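PDB 2NPN: putative cobalamin synthesis related protein from Corynebacterium diphtheriae, which binds S-adenosylmethionine and probably acts as a precorrin-6A synthase (deacetylating), a methyltransferase of cobalamin biosynthesis. Local coordinates for the S-adenosylmethionine site. Coordinates in Å, arbitrary orientation; residue numbers count along the deposited sequence, not the author numbering.

The S-adenosylmethionine site. Residues 12, 110-112, 115-116, 143-144, 185-186, 205-208, 242-244. With SAM (S-adenosylmethionine), chain B.
The methyl-donor pocket of this tetrapyrrole methylase lies in the cleft between its two lobes, where loops following strands 104-109, 181-185 and 200-206 meet the N-terminus of helix 144-152 and the start of strand 243-249. S-adenosylmethionine is folded and almost wholly buried. Main-chain groups grip its methionine end: the amino N donates to the carbonyls of Trp110, Asp112 and Leu115, approaching Leu115 O in the carbonyl plane at 2.8 Å but standing above the other two planes. Nearly straight hydrogen bonds run from Asp112 N to OXT and from Ala144 N to O of the carboxylate, the second 2.9 Å long; the helix start may help stabilise its charge. On the ribose, the O2' hydroxyl donates to Asp243 O (2.8 Å) and accepts from Leu186 N (3.0 Å). Adenine is sandwiched. Ala144 presses CB against one face of the five-membered ring, 3.5 Å from its centroid. Selenomethionine Met242 lies along the opposite face, with CB above C4 and SE above C8, and the bend at chi3 (-57°) carries CE to the rim, 3.5 Å from N7. Leu208 packs CB and CD1 against the six-membered ring on the Ala144 side, and its backbone N donates to N1 at 2.9 Å. This bond, a weak one from N6 to Leu208 O and that of Thr244 are consistent with adenine recognition. Thr244 turns its hydroxyl anti to its carbonyl carbon (chi1 -60°), so that OG1 donates to N3 at 2.8 Å.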
loop_
_atom_site.group_PDB
_atom_site.type_symbol
_atom_site.label_atom_id
_atom_site.label_comp_id
_atom_site.label_asym_id
_atom_site.label_seq_id
_atom_site.Cartn_x
_atom_site.Cartn_y
_atom_site.Cartn_z
ATOM N N THR A 12 -4.712 0.005 5.895
ATOM C CA THR A 12 -5.451 0.263 4.701
ATOM C C THR A 12 -6.827 0.761 5.111
ATOM O O THR A 12 -7.579 0.018 5.707
ATOM C CB THR A 12 -5.653 -1.111 3.920
ATOM O OG1 THR A 12 -4.382 -1.761 3.706
ATOM C CG2 THR A 12 -6.323 -0.913 2.631
ATOM N N TRP A 110 1.508 3.092 3.563
ATOM C CA TRP A 110 0.211 2.449 3.534
ATOM C C TRP A 110 0.357 0.915 3.471
ATOM O O TRP A 110 1.250 0.392 2.786
ATOM C CB TRP A 110 -0.570 2.934 2.318
ATOM C CG TRP A 110 -0.985 4.337 2.376
ATOM C CD1 TRP A 110 -0.541 5.353 1.580
ATOM C CD2 TRP A 110 -1.923 4.918 3.280
ATOM N NE1 TRP A 110 -1.140 6.527 1.939
ATOM C CE2 TRP A 110 -1.984 6.290 2.991
ATOM C CE3 TRP A 110 -2.665 4.417 4.360
ATOM C CZ2 TRP A 110 -2.807 7.146 3.685
ATOM C CZ3 TRP A 110 -3.466 5.274 5.071
ATOM C CH2 TRP A 110 -3.544 6.620 4.724
ATOM N N GLY A 111 -0.481 0.226 4.236
ATOM C CA GLY A 111 -0.533 -1.232 4.256
ATOM C C GLY A 111 0.649 -1.790 5.019
ATOM O O GLY A 111 0.865 -1.403 6.185
ATOM N N ASP A 112 1.410 -2.662 4.366
ATOM C CA ASP A 112 2.667 -3.206 4.911
ATOM C C ASP A 112 3.841 -2.640 4.096
ATOM O O ASP A 112 3.745 -2.540 2.864
ATOM C CB ASP A 112 2.671 -4.731 4.827
ATOM C CG ASP A 112 3.851 -5.349 5.587
ATOM O OD1 ASP A 112 3.692 -5.679 6.789
ATOM O OD2 ASP A 112 4.911 -5.521 4.932
ATOM N N LEU A 115 5.323 -4.572 0.707
ATOM C CA LEU A 115 4.502 -5.011 -0.428
ATOM C C LEU A 115 4.262 -3.877 -1.455
ATOM O O LEU A 115 3.543 -2.923 -1.197
ATOM C CB LEU A 115 3.179 -5.586 0.081
ATOM C CG LEU A 115 2.213 -6.070 -0.997
ATOM C CD1 LEU A 115 2.797 -7.216 -1.809
ATOM C CD2 LEU A 115 0.905 -6.473 -0.313
ATOM N N TYR A 116 4.826 -4.043 -2.640
ATOM C CA TYR A 116 4.673 -3.051 -3.726
ATOM C C TYR A 116 4.789 -1.619 -3.206
ATOM O O TYR A 116 3.938 -0.751 -3.481
ATOM C CB TYR A 116 3.382 -3.252 -4.537
ATOM C CG TYR A 116 3.338 -4.563 -5.289
ATOM C CD1 TYR A 116 4.341 -4.907 -6.199
ATOM C CD2 TYR A 116 2.338 -5.476 -5.078
ATOM C CE1 TYR A 116 4.343 -6.114 -6.902
ATOM C CE2 TYR A 116 2.324 -6.683 -5.765
ATOM C CZ TYR A 116 3.333 -7.013 -6.677
ATOM O OH TYR A 116 3.339 -8.236 -7.312
ATOM N N THR A 143 -2.236 -5.344 5.059
ATOM C CA THR A 143 -2.217 -5.090 3.628
ATOM C C THR A 143 -3.640 -5.023 3.021
ATOM O O THR A 143 -4.605 -5.522 3.593
ATOM C CB THR A 143 -1.457 -6.230 2.875
ATOM O OG1 THR A 143 -2.228 -7.441 2.940
ATOM C CG2 THR A 143 -0.016 -6.466 3.396
ATOM N N ALA A 144 -3.753 -4.413 1.846
ATOM C CA ALA A 144 -5.024 -4.364 1.132
ATOM C C ALA A 144 -5.553 -5.789 0.849
ATOM O O ALA A 144 -6.755 -6.056 0.862
ATOM C CB ALA A 144 -4.855 -3.565 -0.172
HETATM N N MSE A 185 -3.076 -6.714 -7.923
HETATM C CA MSE A 185 -2.918 -5.356 -7.437
HETATM C C MSE A 185 -2.432 -4.462 -8.579
HETATM O O MSE A 185 -1.995 -4.927 -9.633
HETATM C CB MSE A 185 -1.913 -5.323 -6.259
HETATM C CG MSE A 185 -2.330 -6.267 -5.169
HETATM SE SE MSE A 185 -1.081 -6.397 -3.652
HETATM C CE MSE A 185 -1.593 -4.768 -2.781
ATOM N N LEU A 186 -2.473 -3.146 -8.348
ATOM C CA LEU A 186 -1.903 -2.202 -9.303
ATOM C C LEU A 186 -2.551 -2.343 -10.717
ATOM O O LEU A 186 -1.912 -2.031 -11.716
ATOM C CB LEU A 186 -0.396 -2.344 -9.383
ATOM C CG LEU A 186 0.338 -1.962 -8.107
ATOM C CD1 LEU A 186 1.807 -2.355 -8.204
ATOM C CD2 LEU A 186 0.251 -0.440 -7.895
ATOM N N GLY A 205 -12.637 -5.537 -4.536
ATOM C CA GLY A 205 -12.938 -4.446 -3.666
ATOM C C GLY A 205 -12.153 -3.203 -3.986
ATOM O O GLY A 205 -10.993 -3.275 -4.383
ATOM N N ALA A 206 -12.798 -2.063 -3.747
ATOM C CA ALA A 206 -12.185 -0.759 -3.919
ATOM C C ALA A 206 -12.359 0.057 -2.664
ATOM O O ALA A 206 -13.324 -0.106 -1.937
ATOM C CB ALA A 206 -12.762 -0.036 -5.122
ATOM N N PHE A 207 -11.373 0.914 -2.391
ATOM C CA PHE A 207 -11.398 1.788 -1.221
ATOM C C PHE A 207 -11.605 0.948 0.043
ATOM O O PHE A 207 -12.316 1.354 0.971
ATOM C CB PHE A 207 -12.508 2.845 -1.375
ATOM C CG PHE A 207 -12.473 3.591 -2.697
ATOM C CD1 PHE A 207 -11.399 4.435 -3.001
ATOM C CD2 PHE A 207 -13.500 3.481 -3.591
ATOM C CE1 PHE A 207 -11.349 5.155 -4.188
ATOM C CE2 PHE A 207 -13.471 4.207 -4.818
ATOM C CZ PHE A 207 -12.388 5.022 -5.098
ATOM N N LEU A 208 -10.949 -0.207 0.074
ATOM C CA LEU A 208 -11.088 -1.143 1.172
ATOM C C LEU A 208 -10.698 -0.523 2.499
ATOM O O LEU A 208 -9.711 0.222 2.564
ATOM C CB LEU A 208 -10.192 -2.367 0.954
ATOM C CG LEU A 208 -10.621 -3.266 -0.172
ATOM C CD1 LEU A 208 -9.467 -4.150 -0.587
ATOM C CD2 LEU A 208 -11.831 -4.113 0.209
HETATM N N MSE A 242 -8.451 2.770 -6.214
HETATM C CA MSE A 242 -7.530 1.666 -5.977
HETATM C C MSE A 242 -8.385 0.462 -5.667
HETATM O O MSE A 242 -9.255 0.540 -4.798
HETATM C CB MSE A 242 -6.574 1.934 -4.828
HETATM C CG MSE A 242 -5.500 2.958 -5.162
HETATM SE SE MSE A 242 -4.165 3.128 -3.770
HETATM C CE MSE A 242 -5.351 3.567 -2.294
ATOM N N ASP A 243 -8.171 -0.594 -6.437
ATOM C CA ASP A 243 -8.873 -1.851 -6.262
ATOM C C ASP A 243 -7.876 -2.992 -6.072
ATOM O O ASP A 243 -6.716 -2.923 -6.542
ATOM C CB ASP A 243 -9.878 -2.183 -7.390
ATOM C CG ASP A 243 -9.222 -2.367 -8.810
ATOM O OD1 ASP A 243 -8.080 -1.900 -9.029
ATOM O OD2 ASP A 243 -9.878 -2.928 -9.745
ATOM N N THR A 244 -8.366 -4.069 -5.456
ATOM C CA THR A 244 -7.591 -5.310 -5.333
ATOM C C THR A 244 -8.621 -6.410 -5.561
ATOM O O THR A 244 -9.797 -6.269 -5.177
ATOM C CB THR A 244 -6.953 -5.440 -3.904
ATOM O OG1 THR A 244 -6.066 -4.340 -3.628
ATOM C CG2 THR A 244 -6.109 -6.732 -3.737
HETATM N N SAM B . 1.906 -1.603 0.661
HETATM C CA SAM B . 0.479 -1.668 0.224
HETATM C C SAM B . -0.261 -2.803 0.906
HETATM O O SAM B . -1.483 -2.977 0.650
HETATM O OXT SAM B . 0.341 -3.511 1.738
HETATM C CB SAM B . 0.390 -1.791 -1.308
HETATM C CG SAM B . 0.870 -0.549 -2.061
HETATM S SD SAM B . 0.669 -0.590 -3.876
HETATM C CE SAM B . 1.499 0.990 -4.211
HETATM C "C5'" SAM B . -1.004 0.032 -4.267
HETATM C "C4'" SAM B . -2.019 -1.068 -4.625
HETATM O "O4'" SAM B . -2.489 -1.650 -3.454
HETATM C "C3'" SAM B . -3.283 -0.584 -5.336
HETATM O "O3'" SAM B . -3.097 -0.432 -6.721
HETATM C "C2'" SAM B . -4.300 -1.641 -4.999
HETATM O "O2'" SAM B . -4.039 -2.810 -5.756
HETATM C "C1'" SAM B . -3.896 -1.879 -3.559
HETATM N N9 SAM B . -4.638 -1.029 -2.601
HETATM C C8 SAM B . -4.060 -0.186 -1.665
HETATM N N7 SAM B . -5.003 0.370 -0.900
HETATM C C5 SAM B . -6.202 -0.147 -1.303
HETATM C C6 SAM B . -7.499 0.011 -0.839
HETATM N N6 SAM B . -7.798 0.830 0.203
HETATM N N1 SAM B . -8.527 -0.682 -1.467
HETATM C C2 SAM B . -8.238 -1.570 -2.486
HETATM N N3 SAM B . -6.960 -1.736 -2.943
HETATM C C4 SAM B . -5.943 -1.060 -2.353
HETATM O O HOH W 1 2.369 1.181 0.385
HETATM O O HOH W 2 -5.542 -0.412 -8.204
HETATM O O HOH W 3 -2.754 -0.642 1.755
#